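Local coordinates for protein 16S rRNA methylase (Uncultured bacterium, PDB 7JLZ) that probably methylates N1 of adenine 1408 in the 16S rRNA of the 30S ribosomal subunit, a modification associated with aminoglycoside resistance, at residues V3-K7 with L61-R66; L50-P56 with N75-G81; D30-G34 with I100-L106; K25-L31 with T93-I99. All coordinates share one frame. Where two conformers were deposited one is given. Residues are numbered along the deposited sequence.

Overall arrangement
Four contacts sample a Rossmann-like methyltransferase fold from its central strands to an outlying hairpin sheet. Contacts 2 and 4 are parallel strand pairings, mostly buried; backbone hydrogen bonds join 76-80 to 49-55 in one and 26-31 to 94-100 in the other, and strands 49-55 and 26-31 are neighbours. Contact 3 shares D30 and L31 with contact 4, but there the ladder gives way to loops, glycine and a tryptophan face. Contact 1 lies farthest out, its centre about 17 Å from that of the chain, where a little apolar packing (V4 on L61) gives way to a serine hydrogen bond, charged side chains and a sulfate probably from the crystallisation liquor; it touches contact 2 through V4 and Y78.

Contact 1. Residues V3-K7 with L61-R66; sequences VVTGK and LENYSR. With SO4 (sulfate ion), chain B.
One serine can link a strand end to a helix, as in V3-K7 against L61-R66, with glycine and valine packing beside it. Strand 3-5 crosses helix 61-66 at -76°, the axes 7.2 Å apart, with G6 CA 4.2 Å from E62 CA. S65 (p rotamer) donates OG to L61 O (2.4 Å, very short), the serine back-bond to the carbonyl four residues earlier in a helix, and the same OG accepts G6 N at 3.0 Å. G6, whose positive phi (62°, psi -133°) suits a glycine, brings its CA into a CA-H...O contact with E62 O at 3.6 Å. V4 CG1 meets L61 CB at 4.1 Å. R66 NH2 forms a salt bridge with E62 OE2 (2.7 Å). A sulfate, probably from the crystallisation liquor, accepts R66 NH2 on O1 and K7 N on O4, each at 2.8 Å. Strand 2-5 pairs antiparallel with 8-11, while V4 also makes a backbone hydrogen bond with Y78 of strand 76-80, whose side chain packs on L61 and S65.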
loop_
_atom_site.group_PDB
_atom_site.type_symbol
_atom_site.label_atom_id
_atom_site.label_comp_id
_atom_site.label_asym_id
_atom_site.label_seq_id
_atom_site.Cartn_x
_atom_site.Cartn_y
_atom_site.Cartn_z
ATOM N N VAL A 3 8.997 11.392 -9.627
ATOM C CA VAL A 3 9.538 10.042 -9.494
ATOM C C VAL A 3 10.886 10.129 -8.792
ATOM O O VAL A 3 11.731 10.952 -9.168
ATOM C CB VAL A 3 9.658 9.367 -10.872
ATOM C CG1 VAL A 3 10.427 8.069 -10.794
ATOM C CG2 VAL A 3 8.256 9.119 -11.470
ATOM N N VAL A 4 11.084 9.297 -7.770
ATOM C CA VAL A 4 12.307 9.293 -6.978
ATOM C C VAL A 4 13.281 8.269 -7.545
ATOM O O VAL A 4 12.924 7.105 -7.760
ATOM C CB VAL A 4 12.012 8.988 -5.498
ATOM C CG1 VAL A 4 13.313 8.927 -4.680
ATOM C CG2 VAL A 4 11.044 10.010 -4.905
ATOM N N THR A 5 14.529 8.692 -7.742
ATOM C CA THR A 5 15.620 7.793 -8.128
ATOM C C THR A 5 16.844 8.216 -7.319
ATOM O O THR A 5 17.501 9.205 -7.657
ATOM C CB THR A 5 15.900 7.842 -9.627
ATOM O OG1 THR A 5 14.736 7.421 -10.350
ATOM C CG2 THR A 5 17.043 6.927 -9.981
ATOM N N GLY A 6 17.128 7.483 -6.249
ATOM C CA GLY A 6 18.237 7.861 -5.383
ATOM C C GLY A 6 17.990 9.223 -4.764
ATOM O O GLY A 6 16.893 9.525 -4.276
ATOM N N LYS A 7 19.002 10.077 -4.822
ATOM C CA LYS A 7 18.912 11.407 -4.239
ATOM C C LYS A 7 18.234 12.408 -5.161
ATOM O O LYS A 7 18.248 13.608 -4.867
ATOM C CB LYS A 7 20.307 11.910 -3.857
ATOM C CG LYS A 7 20.905 11.156 -2.682
ATOM C CD LYS A 7 22.106 11.882 -2.094
ATOM C CE LYS A 7 22.679 11.111 -0.917
ATOM N NZ LYS A 7 23.723 11.895 -0.201
ATOM N N LEU A 61 12.543 6.828 0.080
ATOM C CA LEU A 61 12.589 5.963 -1.084
ATOM C C LEU A 61 13.939 5.997 -1.780
ATOM O O LEU A 61 14.099 5.351 -2.818
ATOM C CB LEU A 61 11.475 6.337 -2.068
ATOM C CG LEU A 61 10.088 6.249 -1.440
ATOM C CD1 LEU A 61 9.042 6.640 -2.480
ATOM C CD2 LEU A 61 9.818 4.866 -0.900
ATOM N N GLU A 62 14.914 6.707 -1.207
ATOM C CA GLU A 62 16.223 6.868 -1.843
ATOM C C GLU A 62 16.943 5.530 -2.034
ATOM O O GLU A 62 17.419 5.222 -3.132
ATOM C CB GLU A 62 17.077 7.825 -1.005
ATOM C CG GLU A 62 18.560 7.772 -1.322
ATOM C CD GLU A 62 19.385 8.741 -0.490
ATOM O OE1 GLU A 62 18.798 9.644 0.143
ATOM O OE2 GLU A 62 20.627 8.593 -0.468
ATOM N N ASN A 63 17.033 4.717 -0.977
ATOM C CA ASN A 63 17.839 3.491 -1.039
ATOM C C ASN A 63 17.267 2.490 -2.044
ATOM O O ASN A 63 17.982 2.017 -2.937
ATOM C CB ASN A 63 17.935 2.860 0.355
ATOM C CG ASN A 63 18.680 1.522 0.352
ATOM O OD1 ASN A 63 19.630 1.328 -0.406
ATOM N ND2 ASN A 63 18.249 0.603 1.208
ATOM N N TYR A 64 15.977 2.150 -1.922
ATOM C CA TYR A 64 15.416 1.115 -2.790
ATOM C C TYR A 64 15.161 1.608 -4.207
ATOM O O TYR A 64 15.193 0.800 -5.141
ATOM C CB TYR A 64 14.134 0.520 -2.182
ATOM C CG TYR A 64 14.505 -0.622 -1.249
ATOM C CD1 TYR A 64 14.914 -1.855 -1.762
ATOM C CD2 TYR A 64 14.516 -0.450 0.125
ATOM C CE1 TYR A 64 15.303 -2.903 -0.920
ATOM C CE2 TYR A 64 14.910 -1.495 0.987
ATOM C CZ TYR A 64 15.289 -2.718 0.451
ATOM O OH TYR A 64 15.683 -3.751 1.289
ATOM N N SER A 65 14.912 2.903 -4.410
ATOM C CA SER A 65 14.800 3.374 -5.789
ATOM C C SER A 65 16.149 3.307 -6.490
ATOM O O SER A 65 16.218 3.018 -7.691
ATOM C CB SER A 65 14.229 4.795 -5.842
ATOM O OG SER A 65 15.000 5.700 -5.066
ATOM N N ARG A 66 17.234 3.570 -5.752
ATOM C CA ARG A 66 18.570 3.448 -6.327
ATOM C C ARG A 66 18.910 1.985 -6.591
ATOM O O ARG A 66 19.432 1.648 -7.660
ATOM C CB ARG A 66 19.597 4.094 -5.397
ATOM C CG ARG A 66 21.027 3.996 -5.893
ATOM C CD ARG A 66 22.029 4.341 -4.795
ATOM N NE ARG A 66 21.862 5.705 -4.295
ATOM C CZ ARG A 66 21.488 6.012 -3.056
ATOM N NH1 ARG A 66 21.239 5.055 -2.168
ATOM N NH2 ARG A 66 21.381 7.287 -2.701
HETATM S S SO4 B . 22.453 8.837 -6.133
HETATM O O1 SO4 B . 22.555 8.793 -4.700
HETATM O O2 SO4 B . 22.553 7.504 -6.664
HETATM O O3 SO4 B . 23.517 9.646 -6.665
HETATM O O4 SO4 B . 21.186 9.407 -6.505
#

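Contact 2. Residues L50-P56 with N75-G81; sequences LFIGIEP and NAIYILG
Neighbouring parallel strands fill one another's hollows both in register and diagonally, as L50-P56 with N75-G81 illustrates. The strands run at 24° with axes 4.7 Å apart, in the register F51-A76, I52-I77, G53-Y78, I54-I79 and E55-L80. Six hydrogen bonds zigzag across: F51 N to N75 O (2.8 Å), I77 N to F51 O (3.0 Å), G53 N to I77 O (2.9 Å), I79 N to G53 O (2.8 Å), E55 N to I79 O (3.1 Å) and G81 N to E55 O (3.0 Å). On the isoleucine face, I52 CG1 lies 3.4 Å from I77 CG2, and I52 CG2 reaches I79 CD1 at 3.5 Å. I54 (chi1 m) pushes CG2 into the hollow at G81, 3.4 Å from its CA, where a beta carbon would collide. The other face carries F51, A76, Y78, E55 and L80; bare G53 lies beside the Y78 ring, which packs against helices 37-45 and 58-70. E55 turns its carboxylate to G32 and Q60. Helix 58-70 links the two strands, making a beta-alpha-beta unit, the building block of Rossmann-like methyltransferase folds.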
loop_
_atom_site.group_PDB
_atom_site.type_symbol
_atom_site.label_atom_id
_atom_site.label_comp_id
_atom_site.label_asym_id
_atom_site.label_seq_id
_atom_site.Cartn_x
_atom_site.Cartn_y
_atom_site.Cartn_z
ATOM N N LEU A 50 3.621 -4.089 -12.660
ATOM C CA LEU A 50 4.282 -2.841 -12.291
ATOM C C LEU A 50 3.924 -2.504 -10.848
ATOM O O LEU A 50 2.740 -2.408 -10.503
ATOM C CB LEU A 50 3.867 -1.710 -13.233
ATOM C CG LEU A 50 4.436 -0.319 -12.928
ATOM C CD1 LEU A 50 5.945 -0.281 -13.084
ATOM C CD2 LEU A 50 3.767 0.721 -13.844
ATOM N N PHE A 51 4.934 -2.319 -10.005
ATOM C CA PHE A 51 4.720 -1.964 -8.609
ATOM C C PHE A 51 5.119 -0.514 -8.377
ATOM O O PHE A 51 6.236 -0.108 -8.720
ATOM C CB PHE A 51 5.514 -2.890 -7.675
ATOM C CG PHE A 51 5.071 -4.331 -7.743
ATOM C CD1 PHE A 51 5.587 -5.180 -8.707
ATOM C CD2 PHE A 51 4.122 -4.827 -6.856
ATOM C CE1 PHE A 51 5.173 -6.499 -8.792
ATOM C CE2 PHE A 51 3.708 -6.162 -6.935
ATOM C CZ PHE A 51 4.233 -6.991 -7.907
ATOM N N ILE A 52 4.222 0.251 -7.758
ATOM C CA ILE A 52 4.409 1.679 -7.549
ATOM C C ILE A 52 4.332 1.968 -6.060
ATOM O O ILE A 52 3.265 1.814 -5.459
ATOM C CB ILE A 52 3.345 2.499 -8.292
ATOM C CG1 ILE A 52 3.329 2.089 -9.764
ATOM C CG2 ILE A 52 3.602 3.979 -8.081
ATOM C CD1 ILE A 52 2.281 2.837 -10.614
ATOM N N GLY A 53 5.433 2.429 -5.474
ATOM C CA GLY A 53 5.433 2.885 -4.089
ATOM C C GLY A 53 5.254 4.392 -4.019
ATOM O O GLY A 53 5.851 5.129 -4.803
ATOM N N ILE A 54 4.441 4.851 -3.061
ATOM C CA ILE A 54 4.182 6.280 -2.869
ATOM C C ILE A 54 4.413 6.648 -1.409
ATOM O O ILE A 54 3.737 6.115 -0.520
ATOM C CB ILE A 54 2.750 6.657 -3.286
ATOM C CG1 ILE A 54 2.454 6.103 -4.685
ATOM C CG2 ILE A 54 2.570 8.178 -3.264
ATOM C CD1 ILE A 54 0.994 6.323 -5.124
ATOM N N GLU A 55 5.345 7.564 -1.166
ATOM C CA GLU A 55 5.649 8.070 0.166
ATOM C C GLU A 55 5.946 9.563 0.115
ATOM O O GLU A 55 6.355 10.087 -0.925
ATOM C CB GLU A 55 6.843 7.332 0.795
ATOM C CG GLU A 55 6.592 5.838 0.975
ATOM C CD GLU A 55 5.492 5.522 1.986
ATOM O OE1 GLU A 55 5.312 6.296 2.946
ATOM O OE2 GLU A 55 4.802 4.488 1.789
ATOM N N PRO A 56 5.763 10.276 1.236
ATOM C CA PRO A 56 5.886 11.745 1.206
ATOM C C PRO A 56 7.289 12.298 1.333
ATOM O O PRO A 56 7.519 13.453 0.949
ATOM C CB PRO A 56 5.039 12.192 2.399
ATOM C CG PRO A 56 5.080 10.999 3.343
ATOM C CD PRO A 56 5.077 9.794 2.451
ATOM N N ASN A 75 10.302 -2.718 -13.286
ATOM C CA ASN A 75 8.895 -2.721 -12.910
ATOM C C ASN A 75 8.676 -2.253 -11.477
ATOM O O ASN A 75 7.626 -2.543 -10.890
ATOM C CB ASN A 75 8.291 -4.111 -13.120
ATOM C CG ASN A 75 8.989 -5.189 -12.306
ATOM O OD1 ASN A 75 10.206 -5.148 -12.091
ATOM N ND2 ASN A 75 8.216 -6.169 -11.855
ATOM N N ALA A 76 9.647 -1.543 -10.907
ATOM C CA ALA A 76 9.507 -0.892 -9.610
ATOM C C ALA A 76 9.698 0.604 -9.820
ATOM O O ALA A 76 10.719 1.026 -10.368
ATOM C CB ALA A 76 10.521 -1.439 -8.601
ATOM N N ILE A 77 8.713 1.399 -9.410
ATOM C CA ILE A 77 8.812 2.846 -9.505
ATOM C C ILE A 77 8.370 3.454 -8.180
ATOM O O ILE A 77 7.523 2.898 -7.470
ATOM C CB ILE A 77 7.989 3.386 -10.697
ATOM C CG1 ILE A 77 8.293 4.862 -10.945
ATOM C CG2 ILE A 77 6.513 3.166 -10.480
ATOM C CD1 ILE A 77 7.478 5.450 -12.064
ATOM N N TYR A 78 8.982 4.593 -7.834
ATOM C CA TYR A 78 8.829 5.220 -6.528
ATOM C C TYR A 78 8.479 6.688 -6.700
ATOM O O TYR A 78 9.194 7.415 -7.394
ATOM C CB TYR A 78 10.121 5.076 -5.704
ATOM C CG TYR A 78 10.550 3.632 -5.555
ATOM C CD1 TYR A 78 11.300 2.995 -6.551
ATOM C CD2 TYR A 78 10.198 2.900 -4.428
ATOM C CE1 TYR A 78 11.672 1.666 -6.429
ATOM C CE2 TYR A 78 10.585 1.567 -4.287
ATOM C CZ TYR A 78 11.320 0.961 -5.294
ATOM O OH TYR A 78 11.704 -0.358 -5.174
ATOM N N ILE A 79 7.393 7.126 -6.058
ATOM C CA ILE A 79 6.773 8.418 -6.341
ATOM C C ILE A 79 6.534 9.182 -5.047
ATOM O O ILE A 79 6.176 8.594 -4.020
ATOM C CB ILE A 79 5.441 8.223 -7.104
ATOM C CG1 ILE A 79 5.707 7.548 -8.447
ATOM C CG2 ILE A 79 4.685 9.551 -7.317
ATOM C CD1 ILE A 79 4.458 7.165 -9.149
ATOM N N LEU A 80 6.721 10.499 -5.095
ATOM C CA LEU A 80 6.378 11.344 -3.958
ATOM C C LEU A 80 4.866 11.529 -3.886
ATOM O O LEU A 80 4.227 11.876 -4.886
ATOM C CB LEU A 80 7.046 12.710 -4.064
ATOM C CG LEU A 80 8.530 12.833 -3.806
ATOM C CD1 LEU A 80 8.901 14.308 -3.839
ATOM C CD2 LEU A 80 8.889 12.197 -2.463
ATOM N N GLY A 81 4.299 11.321 -2.708
ATOM C CA GLY A 81 2.869 11.530 -2.557
ATOM C C GLY A 81 2.421 11.259 -1.140
ATOM O O GLY A 81 3.152 10.696 -0.325
#

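Contact 3. Residues D30-G34 with I100-L106; sequences DLGTG and ILPWGSL
This contact joins the ends of two adjacent parallel strands and the loops that follow them, at the C-terminal edge where Rossmann-like methyltransferases usually bind their cofactor. The last rung of the pairing is a hydrogen bond from I100 N to L31 O, 2.9 Å and nearly straight at 175°. Beyond it the chains turn into loops. G32, at phi 82° and psi 22°, sets its CA 3.3 Å from I100 O in a CA-H...O contact and 4.0 Å from P102 O; a beta carbon on G32 would run into I100 O. The sequence of D30-G34, DLGTG, resembles the glycine-rich first loop of this methyltransferase class. Across from it, a cis peptide bond precedes P102, and a type II' turn spans W103 to L106, closed by L106 N to W103 O (3.2 Å) with G104 at phi 68° and psi -132°. W103, chi1 t, lays its indole against L31: L31 CB stands 3.8 Å above the centroid of the five-membered ring, 8° off the normal, a CH-pi contact, while L31 CD1 lies 3.8 Å from W103 CE3 and 4.0 Å from L106 CD2. The two loops are tied in turn to strand 49-55, since W103 NE1 bonds to I54 O and G32 N to the carboxylate of E55. L31 also packs on L97 of strand 94-100, and D30 reaches helix 37-45 through Y38 and V39.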
loop_
_atom_site.group_PDB
_atom_site.type_symbol
_atom_site.label_atom_id
_atom_site.label_comp_id
_atom_site.label_asym_id
_atom_site.label_seq_id
_atom_site.Cartn_x
_atom_site.Cartn_y
_atom_site.Cartn_z
ATOM N N ASP A 30 1.441 0.577 -3.893
ATOM C CA ASP A 30 1.828 0.133 -2.551
ATOM C C ASP A 30 2.042 1.343 -1.649
ATOM O O ASP A 30 2.943 2.151 -1.895
ATOM C CB ASP A 30 3.102 -0.708 -2.622
ATOM C CG ASP A 30 2.893 -1.979 -3.383
ATOM O OD1 ASP A 30 1.916 -2.679 -3.063
ATOM O OD2 ASP A 30 3.667 -2.270 -4.315
ATOM N N LEU A 31 1.235 1.454 -0.596
ATOM C CA LEU A 31 1.301 2.565 0.339
ATOM C C LEU A 31 1.738 2.057 1.697
ATOM O O LEU A 31 1.345 0.961 2.104
ATOM C CB LEU A 31 -0.060 3.246 0.496
ATOM C CG LEU A 31 -0.795 3.590 -0.789
ATOM C CD1 LEU A 31 -2.108 4.272 -0.440
ATOM C CD2 LEU A 31 0.103 4.488 -1.624
ATOM N N GLY A 32 2.525 2.861 2.403
ATOM C CA GLY A 32 2.926 2.493 3.749
ATOM C C GLY A 32 4.097 1.538 3.831
ATOM O O GLY A 32 4.251 0.852 4.851
ATOM N N THR A 33 4.918 1.455 2.795
ATOM C CA THR A 33 6.010 0.481 2.801
ATOM C C THR A 33 7.226 0.952 3.587
ATOM O O THR A 33 8.187 0.182 3.710
ATOM C CB THR A 33 6.428 0.125 1.366
ATOM O OG1 THR A 33 7.005 1.270 0.737
ATOM C CG2 THR A 33 5.220 -0.334 0.537
ATOM N N GLY A 34 7.215 2.165 4.144
ATOM C CA GLY A 34 8.368 2.596 4.926
ATOM C C GLY A 34 9.489 3.102 4.038
ATOM O O GLY A 34 9.671 4.313 3.882
ATOM N N ILE A 100 -0.172 -0.724 3.842
ATOM C CA ILE A 100 0.428 -1.189 5.086
ATOM C C ILE A 100 0.353 -0.012 6.049
ATOM O O ILE A 100 1.200 0.892 6.026
ATOM C CB ILE A 100 1.858 -1.692 4.878
ATOM C CG1 ILE A 100 1.866 -2.741 3.762
ATOM C CG2 ILE A 100 2.421 -2.250 6.200
ATOM C CD1 ILE A 100 3.245 -3.126 3.272
ATOM N N LEU A 101 -0.670 -0.012 6.901
ATOM C CA LEU A 101 -0.908 1.142 7.749
ATOM C C LEU A 101 0.227 1.291 8.766
ATOM O O LEU A 101 0.900 0.315 9.110
ATOM C CB LEU A 101 -2.265 1.022 8.447
ATOM C CG LEU A 101 -3.464 1.276 7.519
ATOM C CD1 LEU A 101 -4.767 1.096 8.274
ATOM C CD2 LEU A 101 -3.403 2.664 6.924
ATOM N N PRO A 102 0.499 2.517 9.226
ATOM C CA PRO A 102 -0.146 3.767 8.822
ATOM C C PRO A 102 0.422 4.360 7.542
ATOM O O PRO A 102 1.552 4.063 7.143
ATOM C CB PRO A 102 0.137 4.687 10.004
ATOM C CG PRO A 102 1.471 4.222 10.498
ATOM C CD PRO A 102 1.449 2.727 10.341
ATOM N N TRP A 103 -0.388 5.191 6.881
ATOM C CA TRP A 103 0.074 6.004 5.762
ATOM C C TRP A 103 -0.548 7.378 5.984
ATOM O O TRP A 103 -1.528 7.753 5.344
ATOM C CB TRP A 103 -0.308 5.399 4.412
ATOM C CG TRP A 103 0.426 5.997 3.233
ATOM C CD1 TRP A 103 1.770 5.911 2.975
ATOM C CD2 TRP A 103 -0.138 6.756 2.148
ATOM N NE1 TRP A 103 2.068 6.563 1.799
ATOM C CE2 TRP A 103 0.919 7.095 1.281
ATOM C CE3 TRP A 103 -1.430 7.187 1.835
ATOM C CZ2 TRP A 103 0.723 7.831 0.116
ATOM C CZ3 TRP A 103 -1.623 7.920 0.676
ATOM C CH2 TRP A 103 -0.552 8.233 -0.167
ATOM N N GLY A 104 0.023 8.124 6.926
ATOM C CA GLY A 104 -0.457 9.474 7.172
ATOM C C GLY A 104 -1.853 9.448 7.754
ATOM O O GLY A 104 -2.149 8.692 8.684
ATOM N N SER A 105 -2.735 10.268 7.187
ATOM C CA SER A 105 -4.104 10.374 7.673
ATOM C C SER A 105 -5.015 9.266 7.157
ATOM O O SER A 105 -6.176 9.203 7.572
ATOM C CB SER A 105 -4.683 11.728 7.279
ATOM O OG SER A 105 -4.604 11.886 5.873
ATOM N N LEU A 106 -4.533 8.403 6.266
ATOM C CA LEU A 106 -5.402 7.423 5.621
ATOM C C LEU A 106 -5.917 6.412 6.641
ATOM O O LEU A 106 -5.124 5.724 7.295
ATOM C CB LEU A 106 -4.646 6.709 4.504
ATOM C CG LEU A 106 -5.513 5.825 3.612
ATOM C CD1 LEU A 106 -6.627 6.651 2.970
ATOM C CD2 LEU A 106 -4.676 5.129 2.556
#

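Contact 4. Residues K25-L31 with T93-I99; sequences KKVEVDL and TADKLTI
Where a strand pairing breaks off, a side chain can stand in for a missing backbone partner. K25-L31 and T93-I99 pair in parallel, axes 4.8 Å apart at 16°, in the register E28-K96, V29-L97, D30-T98 and L31-I99. The regular ladder runs K96 N to V27 O (3.2 Å), V29 N to K96 O (2.9 Å), T98 N to V29 O (2.9 Å) and L31 N to T98 O (2.8 Å). At the start, where the chain turns a corner at D95, V27 N donates to D95 OD2 at 2.8 Å, while D95 N makes a weak second bond to V27 O (2.8 Å, 129°). On the face of E28, D30, K96 and T98, a water donates to E28 OE2 (2.5 Å), accepts from K96 NZ (2.8 Å) and lies 2.8 Å from T98 OG1. K96 NZ also forms a salt bridge with E132 on the next strand. E28 OE2 and D30 OD1 approach to 2.6 Å, so one acid group probably holds a proton. V29, L31, L97 and I99 form the apolar face: L97 CD1 meets V29 CG1 (3.8 Å) and L31 CG (3.9 Å); A94 CB, ahead of the corner, packs against V29 CG2 at 3.8 Å. L97 and I99 also pack on helix 120-124. Chain order reverses between this pair: strands 76-80 and 49-55 lie beyond 26-31, and 129-135 beyond 94-100, the switch point of Rossmann-like methyltransferase sheets.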
loop_
_atom_site.group_PDB
_atom_site.type_symbol
_atom_site.label_atom_id
_atom_site.label_comp_id
_atom_site.label_asym_id
_atom_site.label_seq_id
_atom_site.Cartn_x
_atom_site.Cartn_y
_atom_site.Cartn_z
ATOM N N LYS A 25 0.470 -5.878 -17.755
ATOM C CA LYS A 25 -0.871 -6.438 -17.651
ATOM C C LYS A 25 -1.519 -6.194 -16.294
ATOM O O LYS A 25 -2.751 -6.220 -16.200
ATOM C CB LYS A 25 -0.834 -7.941 -17.938
ATOM C CG LYS A 25 -0.464 -8.265 -19.376
ATOM C CD LYS A 25 -1.425 -7.586 -20.344
ATOM C CE LYS A 25 -0.853 -7.513 -21.757
ATOM N NZ LYS A 25 0.178 -6.442 -21.893
ATOM N N LYS A 26 -0.721 -5.962 -15.252
ATOM C CA LYS A 26 -1.203 -5.630 -13.918
ATOM C C LYS A 26 -0.390 -4.475 -13.364
ATOM O O LYS A 26 0.832 -4.425 -13.542
ATOM C CB LYS A 26 -1.072 -6.793 -12.923
ATOM C CG LYS A 26 -1.809 -8.078 -13.234
ATOM C CD LYS A 26 -1.516 -9.071 -12.095
ATOM C CE LYS A 26 -2.237 -10.406 -12.255
ATOM N NZ LYS A 26 -1.616 -11.274 -13.292
ATOM N N VAL A 27 -1.064 -3.572 -12.655
ATOM C CA VAL A 27 -0.427 -2.478 -11.934
ATOM C C VAL A 27 -0.826 -2.592 -10.471
ATOM O O VAL A 27 -2.000 -2.827 -10.160
ATOM C CB VAL A 27 -0.823 -1.107 -12.511
ATOM C CG1 VAL A 27 -0.251 0.027 -11.666
ATOM C CG2 VAL A 27 -0.368 -0.990 -13.960
ATOM N N GLU A 28 0.155 -2.467 -9.581
ATOM C CA GLU A 28 -0.083 -2.485 -8.147
ATOM C C GLU A 28 0.495 -1.223 -7.523
ATOM O O GLU A 28 1.640 -0.850 -7.803
ATOM C CB GLU A 28 0.534 -3.728 -7.490
ATOM C CG GLU A 28 0.391 -3.696 -5.965
ATOM C CD GLU A 28 0.755 -5.013 -5.309
ATOM O OE1 GLU A 28 0.545 -6.069 -5.936
ATOM O OE2 GLU A 28 1.259 -4.976 -4.155
ATOM N N VAL A 29 -0.299 -0.556 -6.691
ATOM C CA VAL A 29 0.143 0.618 -5.946
ATOM C C VAL A 29 0.308 0.209 -4.491
ATOM O O VAL A 29 -0.597 -0.404 -3.916
ATOM C CB VAL A 29 -0.857 1.781 -6.086
ATOM C CG1 VAL A 29 -0.507 2.912 -5.131
ATOM C CG2 VAL A 29 -0.906 2.247 -7.562
ATOM N N ASP A 30 1.441 0.577 -3.893
ATOM C CA ASP A 30 1.828 0.133 -2.551
ATOM C C ASP A 30 2.042 1.343 -1.649
ATOM O O ASP A 30 2.943 2.151 -1.895
ATOM C CB ASP A 30 3.102 -0.708 -2.622
ATOM C CG ASP A 30 2.893 -1.979 -3.383
ATOM O OD1 ASP A 30 1.916 -2.679 -3.063
ATOM O OD2 ASP A 30 3.667 -2.270 -4.315
ATOM N N LEU A 31 1.235 1.454 -0.596
ATOM C CA LEU A 31 1.301 2.565 0.339
ATOM C C LEU A 31 1.738 2.057 1.697
ATOM O O LEU A 31 1.345 0.961 2.104
ATOM C CB LEU A 31 -0.060 3.246 0.496
ATOM C CG LEU A 31 -0.795 3.590 -0.789
ATOM C CD1 LEU A 31 -2.108 4.272 -0.440
ATOM C CD2 LEU A 31 0.103 4.488 -1.624
ATOM N N THR A 93 -5.750 3.732 -11.756
ATOM C CA THR A 93 -4.722 2.970 -12.464
ATOM C C THR A 93 -4.423 1.596 -11.877
ATOM O O THR A 93 -3.790 0.787 -12.562
ATOM C CB THR A 93 -3.391 3.748 -12.524
ATOM O OG1 THR A 93 -2.836 3.884 -11.209
ATOM C CG2 THR A 93 -3.581 5.131 -13.151
ATOM N N ALA A 94 -4.830 1.312 -10.644
ATOM C CA ALA A 94 -4.329 0.152 -9.914
ATOM C C ALA A 94 -5.266 -1.043 -10.037
ATOM O O ALA A 94 -6.451 -0.948 -9.709
ATOM C CB ALA A 94 -4.133 0.484 -8.437
ATOM N N ASP A 95 -4.715 -2.177 -10.476
ATOM C CA ASP A 95 -5.425 -3.445 -10.349
ATOM C C ASP A 95 -5.407 -3.941 -8.910
ATOM O O ASP A 95 -6.322 -4.660 -8.483
ATOM C CB ASP A 95 -4.799 -4.487 -11.276
ATOM C CG ASP A 95 -4.862 -4.079 -12.736
ATOM O OD1 ASP A 95 -5.981 -4.065 -13.304
ATOM O OD2 ASP A 95 -3.798 -3.751 -13.304
ATOM N N LYS A 96 -4.375 -3.578 -8.157
ATOM C CA LYS A 96 -4.291 -3.919 -6.746
ATOM C C LYS A 96 -3.690 -2.750 -5.988
ATOM O O LYS A 96 -2.740 -2.122 -6.457
ATOM C CB LYS A 96 -3.459 -5.177 -6.498
ATOM C CG LYS A 96 -3.476 -5.587 -5.021
ATOM C CD LYS A 96 -2.579 -6.761 -4.701
ATOM C CE LYS A 96 -2.735 -7.141 -3.230
ATOM N NZ LYS A 96 -1.853 -8.274 -2.841
ATOM N N LEU A 97 -4.252 -2.477 -4.812
ATOM C CA LEU A 97 -3.786 -1.440 -3.904
ATOM C C LEU A 97 -3.483 -2.116 -2.579
ATOM O O LEU A 97 -4.380 -2.699 -1.966
ATOM C CB LEU A 97 -4.844 -0.348 -3.714
ATOM C CG LEU A 97 -4.544 0.729 -2.678
ATOM C CD1 LEU A 97 -3.282 1.503 -3.029
ATOM C CD2 LEU A 97 -5.749 1.675 -2.578
ATOM N N THR A 98 -2.231 -2.060 -2.153
ATOM C CA THR A 98 -1.842 -2.606 -0.857
ATOM C C THR A 98 -1.495 -1.456 0.080
ATOM O O THR A 98 -0.707 -0.570 -0.274
ATOM C CB THR A 98 -0.685 -3.597 -1.007
ATOM O OG1 THR A 98 -1.131 -4.696 -1.818
ATOM C CG2 THR A 98 -0.226 -4.149 0.370
ATOM N N ILE A 99 -2.107 -1.463 1.268
ATOM C CA ILE A 99 -1.979 -0.390 2.237
ATOM C C ILE A 99 -1.435 -1.001 3.523
ATOM O O ILE A 99 -2.152 -1.732 4.212
ATOM C CB ILE A 99 -3.315 0.314 2.506
ATOM C CG1 ILE A 99 -3.968 0.796 1.201
ATOM C CG2 ILE A 99 -3.088 1.481 3.443
ATOM C CD1 ILE A 99 -5.390 1.311 1.392
HETATM O O HOH W 1 0.531 -6.783 -2.568
#